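Probable 2-oxoglutarate-dependent dioxygenase At5g05600 (Arabidopsis thaliana, PDB 6LSV) catalyses the iron- and 2-oxoglutarate-dependent hydroxylation of jasmonate to 12-hydroxyjasmonate, a step that acts on a plant defence hormone. Local coordinates at residues 136-141 and 208-213; 227-232 and 264-269; 268-273 and 327-332; 272-277 and 307-312. One frame throughout, in Å; residues are numbered along the deposited sequence.

Contact 1: 136-141 and 208-213; sequences SDYYFL and RVNYYP. With AKG (2-oxoglutaric acid), chain C; JAA ({(1R,2R)-3-oxo-2-[(2Z)-pent-2-en-1-yl]cyclopentyl}acetic acid), chain D.
R208 faces F140 as a non-hydrogen-bonded pair on antiparallel strands 137-144 and 204-212. The pairs D137-Y211 and Y139-V209 carry the backbone bonds. The R208 chain starts with CG anti to the backbone N (chi1 157°) and runs extended to NE. Its CB meets the edge of the F140 ring, 4.0 Å from CD1. CG passes Y139 O. R208 CD lies 3.3 Å from O01, the ketone oxygen of jasmonate. NE points at N210 OD1, a doubtfully short bond. The guanidinium lies flat on the Y138 ring, planes 6° apart, and R208 CZ is 3.8 Å from the ring centroid, a cation-pi contact. R208 NH1 sits over the centre of that ring and also donates to jasmonate O01 at 3.0 Å. NH2 lies by Y138 CD2. The opposite guanidinium face meets jasmonate C14. F140 CZ is 3.7 Å from jasmonate C06, which lies over the ring face. N210 ND2 donates to O2 of 2-oxoglutarate at 2.8 Å, and Y212 OH makes a weak bond to O4. Y138 OH is held by R124 O. R333 and R337 also bind jasmonate. The arrangement is a substrate and cosubstrate wall of the double-stranded beta-helix of 2-oxoglutarate dioxygenases.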
# COMPACT_ATOMS: atom_id res chain seq x y z
N SER A 136 -1.02 -14.23 -3.44
CA SER A 136 -1.29 -13.64 -2.14
C SER A 136 -2.79 -13.61 -1.88
O SER A 136 -3.60 -13.50 -2.81
CB SER A 136 -0.73 -12.22 -2.02
OG SER A 136 -0.98 -11.48 -3.20
N ASP A 137 -3.14 -13.72 -0.60
CA ASP A 137 -4.45 -13.37 -0.08
C ASP A 137 -4.30 -12.07 0.70
O ASP A 137 -3.20 -11.68 1.08
CB ASP A 137 -5.01 -14.47 0.82
CG ASP A 137 -5.14 -15.80 0.09
OD1 ASP A 137 -5.41 -15.80 -1.13
OD2 ASP A 137 -4.97 -16.85 0.74
N TYR A 138 -5.42 -11.40 0.95
CA TYR A 138 -5.35 -10.12 1.64
C TYR A 138 -6.66 -9.86 2.36
O TYR A 138 -7.68 -10.50 2.11
CB TYR A 138 -5.03 -8.98 0.67
CG TYR A 138 -6.14 -8.68 -0.31
CD1 TYR A 138 -7.14 -7.76 -0.01
CD2 TYR A 138 -6.20 -9.33 -1.54
CE1 TYR A 138 -8.16 -7.49 -0.89
CE2 TYR A 138 -7.22 -9.06 -2.44
CZ TYR A 138 -8.20 -8.14 -2.11
OH TYR A 138 -9.22 -7.87 -2.99
N TYR A 139 -6.62 -8.88 3.27
CA TYR A 139 -7.80 -8.35 3.93
C TYR A 139 -7.82 -6.83 3.76
O TYR A 139 -6.77 -6.18 3.79
CB TYR A 139 -7.84 -8.69 5.42
CG TYR A 139 -9.24 -8.71 5.98
CD1 TYR A 139 -9.88 -7.54 6.35
CD2 TYR A 139 -9.94 -9.91 6.11
CE1 TYR A 139 -11.17 -7.55 6.85
CE2 TYR A 139 -11.23 -9.93 6.61
CZ TYR A 139 -11.84 -8.76 6.97
OH TYR A 139 -13.12 -8.78 7.46
N PHE A 140 -9.01 -6.28 3.60
CA PHE A 140 -9.17 -4.84 3.37
C PHE A 140 -10.30 -4.31 4.24
O PHE A 140 -11.36 -4.93 4.32
CB PHE A 140 -9.43 -4.56 1.89
CG PHE A 140 -9.59 -3.10 1.56
CD1 PHE A 140 -8.52 -2.23 1.67
CD2 PHE A 140 -10.82 -2.60 1.14
CE1 PHE A 140 -8.67 -0.89 1.36
CE2 PHE A 140 -10.97 -1.26 0.83
CZ PHE A 140 -9.90 -0.41 0.94
N LEU A 141 -10.06 -3.18 4.89
CA LEU A 141 -11.07 -2.55 5.74
C LEU A 141 -10.79 -1.05 5.80
O LEU A 141 -9.67 -0.60 5.54
CB LEU A 141 -11.09 -3.16 7.15
CG LEU A 141 -9.82 -3.08 8.02
CD1 LEU A 141 -9.78 -1.81 8.88
CD2 LEU A 141 -9.68 -4.32 8.89
N ARG A 208 -4.93 -2.47 4.37
CA ARG A 208 -4.89 -3.72 3.63
C ARG A 208 -3.72 -4.54 4.15
O ARG A 208 -2.57 -4.07 4.13
CB ARG A 208 -4.75 -3.50 2.12
CG ARG A 208 -4.15 -4.71 1.41
CD ARG A 208 -4.51 -4.78 -0.06
NE ARG A 208 -3.74 -5.82 -0.73
CZ ARG A 208 -4.09 -6.39 -1.88
NH1 ARG A 208 -5.20 -6.02 -2.49
NH2 ARG A 208 -3.32 -7.33 -2.41
N VAL A 209 -4.00 -5.75 4.62
CA VAL A 209 -2.99 -6.67 5.13
C VAL A 209 -2.81 -7.78 4.10
O VAL A 209 -3.80 -8.36 3.64
CB VAL A 209 -3.39 -7.24 6.50
CG1 VAL A 209 -2.24 -8.05 7.08
CG2 VAL A 209 -3.81 -6.12 7.44
N ASN A 210 -1.56 -8.06 3.75
CA ASN A 210 -1.23 -8.98 2.67
C ASN A 210 -0.59 -10.24 3.22
O ASN A 210 0.33 -10.17 4.05
CB ASN A 210 -0.30 -8.31 1.66
CG ASN A 210 -0.90 -7.07 1.03
OD1 ASN A 210 -2.02 -7.10 0.53
ND2 ASN A 210 -0.16 -5.97 1.07
N TYR A 211 -1.06 -11.39 2.76
CA TYR A 211 -0.54 -12.69 3.17
C TYR A 211 0.06 -13.37 1.95
O TYR A 211 -0.65 -13.62 0.97
CB TYR A 211 -1.65 -13.55 3.78
CG TYR A 211 -1.16 -14.89 4.30
CD1 TYR A 211 0.03 -14.98 5.01
CD2 TYR A 211 -1.88 -16.05 4.08
CE1 TYR A 211 0.48 -16.20 5.49
CE2 TYR A 211 -1.44 -17.28 4.56
CZ TYR A 211 -0.25 -17.34 5.26
OH TYR A 211 0.21 -18.54 5.74
N TYR A 212 1.36 -13.67 2.02
CA TYR A 212 2.08 -14.32 0.93
C TYR A 212 2.50 -15.72 1.37
O TYR A 212 3.58 -15.89 1.96
CB TYR A 212 3.30 -13.49 0.52
CG TYR A 212 2.99 -12.03 0.30
CD1 TYR A 212 2.48 -11.59 -0.92
CD2 TYR A 212 3.19 -11.09 1.30
CE1 TYR A 212 2.18 -10.25 -1.13
CE2 TYR A 212 2.89 -9.75 1.10
CZ TYR A 212 2.39 -9.34 -0.12
OH TYR A 212 2.10 -8.01 -0.32
N PRO A 213 1.68 -16.75 1.11
CA PRO A 213 2.04 -18.12 1.52
C PRO A 213 3.23 -18.66 0.74
O PRO A 213 3.74 -17.97 -0.14
CB PRO A 213 0.76 -18.92 1.22
CG PRO A 213 -0.32 -17.89 1.05
CD PRO A 213 0.36 -16.71 0.46
C1 AKG C . 1.12 -3.15 -0.60
O1 AKG C . 1.12 -1.89 -0.54
O2 AKG C . 0.02 -3.77 -0.58
C2 AKG C . 2.45 -3.90 -0.72
O5 AKG C . 3.13 -3.71 -1.68
C3 AKG C . 2.93 -4.89 0.35
C4 AKG C . 4.45 -4.78 0.49
C5 AKG C . 5.03 -6.00 1.19
O3 AKG C . 6.09 -5.92 1.88
O4 AKG C . 4.45 -7.11 1.08
O01 JAA D . -6.98 -3.69 -2.03
O02 JAA D . -8.46 2.50 -1.97
O03 JAA D . -9.72 1.91 -3.64
C04 JAA D . -7.77 -0.44 -2.52
C05 JAA D . -6.82 -1.67 -2.97
C06 JAA D . -9.21 -1.03 -2.62
C07 JAA D . -9.05 -2.40 -2.68
C08 JAA D . -7.45 -2.71 -2.50
C09 JAA D . -5.37 -1.56 -2.32
C10 JAA D . -7.64 0.69 -3.37
C11 JAA D . -4.45 -0.72 -3.21
C12 JAA D . -8.66 1.76 -2.97
C13 JAA D . -3.24 -1.13 -3.54
C14 JAA D . -2.69 -2.47 -3.06
C15 JAA D . -2.18 -3.27 -4.25

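Contact 2: 227-232 and 264-269; sequences HSDPGG and IVNIGD. With FE (Fe (III) ion), chain E; JAA ({(1R,2R)-3-oxo-2-[(2Z)-pent-2-en-1-yl]cyclopentyl}acetic acid), chain D.
The backbone at D229-G232 meets the end of strand 263-267 nearly at right angles, 89° between the two end-to-end directions, with G232 nearest G268 and P230 nearest D269. D269 N donates to D229 O at 2.7 Å, almost straight on to the carbonyl. G268 N donates to G232 O, with the donor tilted 33° from the carbonyl plane. G268 is the N-cap of helix 269-274. A water accepts from D229 N and donates to I267 O, which adds a water bridge between the loop and the strand end.

Among the side chains, S228 OG donates to D269 OD1 at 2.7 Å. It comes from the syn side, 27° out of the carboxylate plane. S281 OG shares OD1, while Y332 OH takes OD2. With these bonds and the first turn of the helix beside it, the buried D269 carboxylate is probably stabilised as an anion.

The loop carries the His-X-Asp part of the facial triad of this dioxygenase family. H227 NE2 binds the iron at 2.4 Å and D229 OD1 binds it at 2.5 Å. H284 completes the protein ligands. The other oxygen of D229, OD2, is hydrogen-bonded to T234 OG1. N266 ND2 lies 3.8 Å from D229 OD2, with the amide and carboxylate planes tilted against each other. The pentenyl tail of jasmonate reaches in beside the metal, its C15 3.3 Å from H227 NE2. P230 CD lies 4.1 Å from C11 of the same tail.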
# COMPACT_ATOMS: atom_id res chain seq x y z
N HIS A 227 2.95 -1.96 -9.19
CA HIS A 227 1.95 -0.91 -9.06
C HIS A 227 2.52 0.20 -8.18
O HIS A 227 3.45 -0.01 -7.40
CB HIS A 227 0.65 -1.43 -8.43
CG HIS A 227 0.77 -1.71 -6.97
ND1 HIS A 227 1.58 -2.71 -6.47
CD2 HIS A 227 0.20 -1.11 -5.89
CE1 HIS A 227 1.49 -2.72 -5.15
NE2 HIS A 227 0.67 -1.76 -4.78
N SER A 228 1.94 1.39 -8.33
CA SER A 228 2.04 2.43 -7.32
C SER A 228 0.71 2.53 -6.60
O SER A 228 -0.35 2.21 -7.16
CB SER A 228 2.42 3.78 -7.94
OG SER A 228 1.50 4.17 -8.95
N ASP A 229 0.75 2.95 -5.34
CA ASP A 229 -0.47 3.04 -4.55
C ASP A 229 -1.32 4.20 -5.05
O ASP A 229 -0.80 5.30 -5.25
CB ASP A 229 -0.13 3.22 -3.08
CG ASP A 229 0.54 2.00 -2.50
OD1 ASP A 229 0.21 0.88 -2.93
OD2 ASP A 229 1.42 2.16 -1.62
N PRO A 230 -2.62 3.99 -5.27
CA PRO A 230 -3.45 5.06 -5.86
C PRO A 230 -3.65 6.25 -4.93
O PRO A 230 -3.86 7.37 -5.43
CB PRO A 230 -4.77 4.35 -6.16
CG PRO A 230 -4.81 3.18 -5.23
CD PRO A 230 -3.38 2.75 -5.06
N GLY A 231 -3.62 6.05 -3.62
CA GLY A 231 -3.99 7.08 -2.68
C GLY A 231 -2.89 8.09 -2.41
O GLY A 231 -1.98 8.29 -3.22
N GLY A 232 -2.98 8.73 -1.25
CA GLY A 232 -2.07 9.79 -0.87
C GLY A 232 -0.69 9.30 -0.48
O GLY A 232 0.27 9.50 -1.22
N ILE A 264 8.05 2.00 6.32
CA ILE A 264 8.40 2.55 5.02
C ILE A 264 7.25 3.45 4.60
O ILE A 264 6.08 3.04 4.61
CB ILE A 264 8.67 1.45 3.98
CG1 ILE A 264 10.00 0.76 4.28
CG2 ILE A 264 8.69 2.04 2.58
CD1 ILE A 264 10.16 -0.59 3.63
N VAL A 265 7.57 4.70 4.27
CA VAL A 265 6.59 5.69 3.85
C VAL A 265 6.62 5.73 2.33
O VAL A 265 7.65 6.05 1.73
CB VAL A 265 6.88 7.07 4.46
CG1 VAL A 265 5.78 8.06 4.11
CG2 VAL A 265 7.04 6.95 5.97
N ASN A 266 5.49 5.40 1.70
CA ASN A 266 5.38 5.40 0.25
C ASN A 266 4.61 6.63 -0.19
O ASN A 266 3.51 6.90 0.30
CB ASN A 266 4.66 4.14 -0.25
CG ASN A 266 5.54 2.91 -0.21
OD1 ASN A 266 6.76 3.00 -0.07
ND2 ASN A 266 4.93 1.74 -0.35
N ILE A 267 5.20 7.39 -1.12
CA ILE A 267 4.44 8.42 -1.82
C ILE A 267 3.41 7.73 -2.71
O ILE A 267 3.74 6.83 -3.49
CB ILE A 267 5.38 9.32 -2.64
CG1 ILE A 267 6.39 10.03 -1.73
CG2 ILE A 267 4.57 10.32 -3.46
CD1 ILE A 267 5.78 11.10 -0.84
N GLY A 268 2.15 8.14 -2.59
CA GLY A 268 1.11 7.59 -3.42
C GLY A 268 0.84 8.42 -4.67
O GLY A 268 1.40 9.50 -4.85
N ASP A 269 -0.04 7.88 -5.52
CA ASP A 269 -0.38 8.56 -6.77
C ASP A 269 -0.97 9.94 -6.52
O ASP A 269 -0.71 10.88 -7.28
CB ASP A 269 -1.36 7.70 -7.58
CG ASP A 269 -0.65 6.66 -8.44
OD1 ASP A 269 0.60 6.65 -8.47
OD2 ASP A 269 -1.36 5.86 -9.09
FE FE E . 1.19 -1.32 -2.47
O01 JAA D . -6.98 -3.69 -2.03
O02 JAA D . -8.46 2.50 -1.97
O03 JAA D . -9.72 1.91 -3.64
C04 JAA D . -7.77 -0.44 -2.52
C05 JAA D . -6.82 -1.67 -2.97
C06 JAA D . -9.21 -1.03 -2.62
C07 JAA D . -9.05 -2.40 -2.68
C08 JAA D . -7.45 -2.71 -2.50
C09 JAA D . -5.37 -1.56 -2.32
C10 JAA D . -7.64 0.69 -3.37
C11 JAA D . -4.45 -0.72 -3.21
C12 JAA D . -8.66 1.76 -2.97
C13 JAA D . -3.24 -1.13 -3.54
C14 JAA D . -2.69 -2.47 -3.06
C15 JAA D . -2.18 -3.27 -4.25
O HOH W 1 3.31 4.37 -4.02

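Contact 3: 268-273 and 327-332; sequences GDQIQI and MTFDQY
Q270 and F329 are the nearest residues by backbone, yet their CA atoms are 7.8 Å apart, so side chains make the contact. Each segment starts a helix. Segment 268-273 is the start of helix 269-274. T328 is the N-cap of helix 329-332, and its OG1 accepts from Q331 N at 3.1 Å.

Y332 reaches across with CG anti to its backbone N. Its OH donates to D269 OD2 at 2.6 Å. The hydroxyl comes from above the carboxylate plane, 52° out of it. Ring and carboxylate planes stand nearly perpendicular. The bond gives the buried phenol end a carboxylate partner, probably charged, close to where helix 269-274 begins.

Q270 bends at chi2 (-48°). Its amide end comes in over a face of the Y332 ring. NE2 sits 3.4 Å above the ring plane, offset toward the rim, nearest CG and CD1. The amide and ring planes are 75° apart. The hydrogen bond of NE2 goes to P230 O, outside this pair. The same NE2 lies 3.6 Å from F329 CD1, and Q270 CG lies 3.8 Å from F329 CD1. I273 adds an apolar touch, CD1 to Y332 CE2 at 4.1 Å.

V347 of helix 345-348 touches both D269 and Y332. F329 lies close to bound jasmonate, and the chain after Y332 carries R333 and R337, which bind it. A C-terminal helical segment packs on helix 269-274, which follows a strand of the double-stranded beta-helix, beside the jasmonate pocket; this is consistent with a second-shell place.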
# COMPACT_ATOMS: atom_id res chain seq x y z
N GLY A 268 2.15 8.14 -2.59
CA GLY A 268 1.11 7.59 -3.42
C GLY A 268 0.84 8.42 -4.67
O GLY A 268 1.40 9.50 -4.85
N ASP A 269 -0.04 7.88 -5.52
CA ASP A 269 -0.38 8.56 -6.77
C ASP A 269 -0.97 9.94 -6.52
O ASP A 269 -0.71 10.88 -7.28
CB ASP A 269 -1.36 7.70 -7.58
CG ASP A 269 -0.65 6.66 -8.44
OD1 ASP A 269 0.60 6.65 -8.47
OD2 ASP A 269 -1.36 5.86 -9.09
N GLN A 270 -1.76 10.08 -5.46
CA GLN A 270 -2.42 11.36 -5.20
C GLN A 270 -1.42 12.45 -4.85
O GLN A 270 -1.62 13.61 -5.22
CB GLN A 270 -3.46 11.19 -4.09
CG GLN A 270 -4.62 10.28 -4.46
CD GLN A 270 -5.20 10.61 -5.81
OE1 GLN A 270 -5.62 11.75 -6.06
NE2 GLN A 270 -5.24 9.63 -6.70
N ILE A 271 -0.35 12.11 -4.14
CA ILE A 271 0.64 13.13 -3.79
C ILE A 271 1.50 13.48 -5.00
O ILE A 271 1.88 14.65 -5.17
CB ILE A 271 1.47 12.67 -2.59
CG1 ILE A 271 0.61 12.68 -1.32
CG2 ILE A 271 2.70 13.56 -2.40
CD1 ILE A 271 1.38 12.46 -0.04
N GLN A 272 1.80 12.51 -5.86
CA GLN A 272 2.50 12.83 -7.11
C GLN A 272 1.72 13.87 -7.90
O GLN A 272 2.31 14.80 -8.47
CB GLN A 272 2.73 11.57 -7.94
CG GLN A 272 3.19 11.87 -9.38
CD GLN A 272 3.81 10.67 -10.09
OE1 GLN A 272 4.35 9.76 -9.45
NE2 GLN A 272 3.75 10.67 -11.41
N ILE A 273 0.39 13.75 -7.94
CA ILE A 273 -0.44 14.70 -8.66
C ILE A 273 -0.44 16.06 -7.95
O ILE A 273 -0.32 17.10 -8.60
CB ILE A 273 -1.86 14.15 -8.83
CG1 ILE A 273 -1.84 12.86 -9.65
CG2 ILE A 273 -2.77 15.18 -9.49
CD1 ILE A 273 -3.01 11.94 -9.35
N MET A 327 -9.40 15.32 -10.74
CA MET A 327 -10.14 14.07 -10.63
C MET A 327 -10.23 13.68 -9.17
O MET A 327 -9.21 13.68 -8.46
CB MET A 327 -9.48 12.95 -11.45
CG MET A 327 -10.21 11.61 -11.39
SD MET A 327 -9.38 10.29 -12.29
CE MET A 327 -10.13 10.42 -13.91
N THR A 328 -11.43 13.36 -8.70
CA THR A 328 -11.59 12.92 -7.33
C THR A 328 -10.90 11.57 -7.12
O THR A 328 -10.64 10.82 -8.07
CB THR A 328 -13.07 12.80 -6.95
OG1 THR A 328 -13.65 11.68 -7.64
CG2 THR A 328 -13.82 14.06 -7.33
N PHE A 329 -10.59 11.27 -5.86
CA PHE A 329 -10.04 9.96 -5.54
C PHE A 329 -11.09 8.86 -5.68
O PHE A 329 -10.73 7.69 -5.90
CB PHE A 329 -9.45 9.95 -4.13
CG PHE A 329 -8.75 8.68 -3.78
CD1 PHE A 329 -7.76 8.16 -4.61
CD2 PHE A 329 -9.08 7.98 -2.63
CE1 PHE A 329 -7.12 6.98 -4.29
CE2 PHE A 329 -8.44 6.80 -2.30
CZ PHE A 329 -7.46 6.30 -3.14
N ASP A 330 -12.37 9.20 -5.57
CA ASP A 330 -13.42 8.23 -5.85
C ASP A 330 -13.38 7.77 -7.29
O ASP A 330 -13.55 6.58 -7.58
CB ASP A 330 -14.79 8.84 -5.52
CG ASP A 330 -15.21 8.58 -4.10
OD1 ASP A 330 -14.71 7.60 -3.51
OD2 ASP A 330 -16.05 9.35 -3.58
N GLN A 331 -13.16 8.70 -8.23
CA GLN A 331 -13.02 8.32 -9.63
C GLN A 331 -11.71 7.59 -9.87
O GLN A 331 -11.68 6.61 -10.62
CB GLN A 331 -13.10 9.56 -10.52
CG GLN A 331 -14.50 10.06 -10.81
CD GLN A 331 -14.57 11.57 -10.84
OE1 GLN A 331 -13.71 12.23 -11.43
NE2 GLN A 331 -15.59 12.13 -10.21
N TYR A 332 -10.63 8.05 -9.25
CA TYR A 332 -9.31 7.52 -9.55
C TYR A 332 -9.18 6.07 -9.10
O TYR A 332 -8.67 5.22 -9.84
CB TYR A 332 -8.24 8.38 -8.88
CG TYR A 332 -6.83 8.07 -9.34
CD1 TYR A 332 -6.12 7.02 -8.78
CD2 TYR A 332 -6.22 8.84 -10.32
CE1 TYR A 332 -4.83 6.73 -9.20
CE2 TYR A 332 -4.93 8.56 -10.73
CZ TYR A 332 -4.24 7.51 -10.17
OH TYR A 332 -2.97 7.23 -10.58
O HOH W 2 -7.32 12.00 -8.76

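Contact 4: 272-277 and 307-312; sequences QILSNS and IPIQPL
I273 O is met by two groups: N276 N donates to it within the helix end, and P311 CA approaches it at 3.1 Å as a CA-H...O contact. P311 N, being a proline nitrogen, has no hydrogen to give it. The next carbonyl, L274 O, accepts from L312 N at 2.9 Å. This bond is nearly straight, 175° at the hydrogen, and it lies in the carbonyl plane on a lone pair.

Helix 269-274 ends here in a Schellman motif. N276, with positive phi (47°), is its C-prime residue, and S277 N bonds back to Q272 O.

Apolar groups fill the rest. I309 CG2 touches I273 CG2 at 4.0 Å and L274 CG at 4.1 Å, and its side chain crosses both at about a right angle. I273 CG2 also meets P311 CD at 3.9 Å. L274 CD2 packs against L312 CG at 4.0 Å. N276 CG stands anti to the backbone N (chi1 -157°), which puts it beside P311 CB, and the amide crosses P311 obliquely. N276 OD1 lies 3.4 Å from P311 CG, but its hydrogen bond goes to L323 N, while ND2 bonds P321 O. Further along, L274 and L312 both touch A197 of helix 193-197.

The chemistry implies that a single directional backbone bond fixes the position of L312 N at L274 O, and the remaining contacts are mainly apolar.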
# COMPACT_ATOMS: atom_id res chain seq x y z
N GLN A 272 1.80 12.51 -5.86
CA GLN A 272 2.50 12.83 -7.11
C GLN A 272 1.72 13.87 -7.90
O GLN A 272 2.31 14.80 -8.47
CB GLN A 272 2.73 11.57 -7.94
CG GLN A 272 3.19 11.87 -9.38
CD GLN A 272 3.81 10.67 -10.09
OE1 GLN A 272 4.35 9.76 -9.45
NE2 GLN A 272 3.75 10.67 -11.41
N ILE A 273 0.39 13.75 -7.94
CA ILE A 273 -0.44 14.70 -8.66
C ILE A 273 -0.44 16.06 -7.95
O ILE A 273 -0.32 17.10 -8.60
CB ILE A 273 -1.86 14.15 -8.83
CG1 ILE A 273 -1.84 12.86 -9.65
CG2 ILE A 273 -2.77 15.18 -9.49
CD1 ILE A 273 -3.01 11.94 -9.35
N LEU A 274 -0.56 16.06 -6.62
CA LEU A 274 -0.59 17.32 -5.88
C LEU A 274 0.73 18.07 -6.01
O LEU A 274 0.74 19.29 -6.19
CB LEU A 274 -0.94 17.06 -4.42
CG LEU A 274 -2.42 16.84 -4.11
CD1 LEU A 274 -2.62 16.32 -2.70
CD2 LEU A 274 -3.22 18.11 -4.32
N SER A 275 1.85 17.36 -5.92
CA SER A 275 3.16 17.97 -6.06
C SER A 275 3.50 18.30 -7.51
O SER A 275 4.66 18.63 -7.78
CB SER A 275 4.23 17.05 -5.47
OG SER A 275 4.40 15.88 -6.25
N ASN A 276 2.53 18.23 -8.42
CA ASN A 276 2.76 18.43 -9.86
C ASN A 276 3.97 17.63 -10.33
O ASN A 276 4.81 18.12 -11.09
CB ASN A 276 2.92 19.91 -10.20
CG ASN A 276 2.60 20.21 -11.66
OD1 ASN A 276 1.84 19.48 -12.31
ND2 ASN A 276 3.17 21.29 -12.19
N SER A 277 4.07 16.39 -9.85
CA SER A 277 5.12 15.42 -10.15
C SER A 277 6.48 15.78 -9.55
O SER A 277 7.49 15.17 -9.92
CB SER A 277 5.30 15.21 -11.66
OG SER A 277 4.53 14.10 -12.11
N ILE A 307 -13.09 15.09 -3.08
CA ILE A 307 -12.33 16.30 -3.40
C ILE A 307 -11.66 16.12 -4.75
O ILE A 307 -10.92 15.14 -4.94
CB ILE A 307 -11.29 16.61 -2.32
CG1 ILE A 307 -11.96 16.99 -0.99
CG2 ILE A 307 -10.36 17.72 -2.78
CD1 ILE A 307 -10.97 17.38 0.08
N PRO A 308 -11.89 17.00 -5.72
CA PRO A 308 -11.14 16.93 -6.98
C PRO A 308 -9.67 17.22 -6.74
O PRO A 308 -9.30 18.31 -6.32
CB PRO A 308 -11.80 18.01 -7.86
CG PRO A 308 -13.14 18.25 -7.23
CD PRO A 308 -12.96 18.02 -5.76
N ILE A 309 -8.84 16.22 -7.00
CA ILE A 309 -7.40 16.32 -6.79
C ILE A 309 -6.75 16.84 -8.06
O ILE A 309 -7.00 16.32 -9.15
CB ILE A 309 -6.81 14.96 -6.38
CG1 ILE A 309 -7.35 14.52 -5.02
CG2 ILE A 309 -5.29 15.01 -6.39
CD1 ILE A 309 -7.06 15.49 -3.90
N GLN A 310 -5.91 17.86 -7.92
CA GLN A 310 -5.16 18.40 -9.04
C GLN A 310 -3.86 18.97 -8.51
O GLN A 310 -3.70 19.14 -7.29
CB GLN A 310 -5.96 19.46 -9.80
CG GLN A 310 -6.54 20.56 -8.94
CD GLN A 310 -7.24 21.62 -9.77
OE1 GLN A 310 -6.72 22.05 -10.80
NE2 GLN A 310 -8.42 22.04 -9.34
N PRO A 311 -2.89 19.25 -9.38
CA PRO A 311 -1.65 19.89 -8.92
C PRO A 311 -1.92 21.16 -8.14
O PRO A 311 -2.73 22.00 -8.54
CB PRO A 311 -0.91 20.18 -10.23
CG PRO A 311 -1.39 19.14 -11.17
CD PRO A 311 -2.82 18.86 -10.80
N LEU A 312 -1.24 21.30 -7.00
CA LEU A 312 -1.41 22.49 -6.18
C LEU A 312 -1.08 23.74 -6.98
O LEU A 312 -0.13 23.76 -7.76
CB LEU A 312 -0.52 22.40 -4.93
CG LEU A 312 -0.92 21.37 -3.88
CD1 LEU A 312 0.26 21.07 -2.95
CD2 LEU A 312 -2.13 21.84 -3.10

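The first three contacts are buried, and contact 4 is mostly so, with exposed Q310 at its rim. Contacts 1 and 2 lie on the main sheet, with centres 17 Å apart, and both touch jasmonate. Contact 1 is strand pairing with a cation-pi stack. Contact 2 is loop to strand end, with metal ligation. Contacts 2 and 3 share G268 and D269; P230 O and G231 O of contact 2 both meet Q270. Contacts 3 and 4 use the same helix, 269-274, near its start and at its end, and strands 308-309 and 327-328 pair between them. Polar chemistry therefore gives way to mainly apolar packing from the iron outward along this helix.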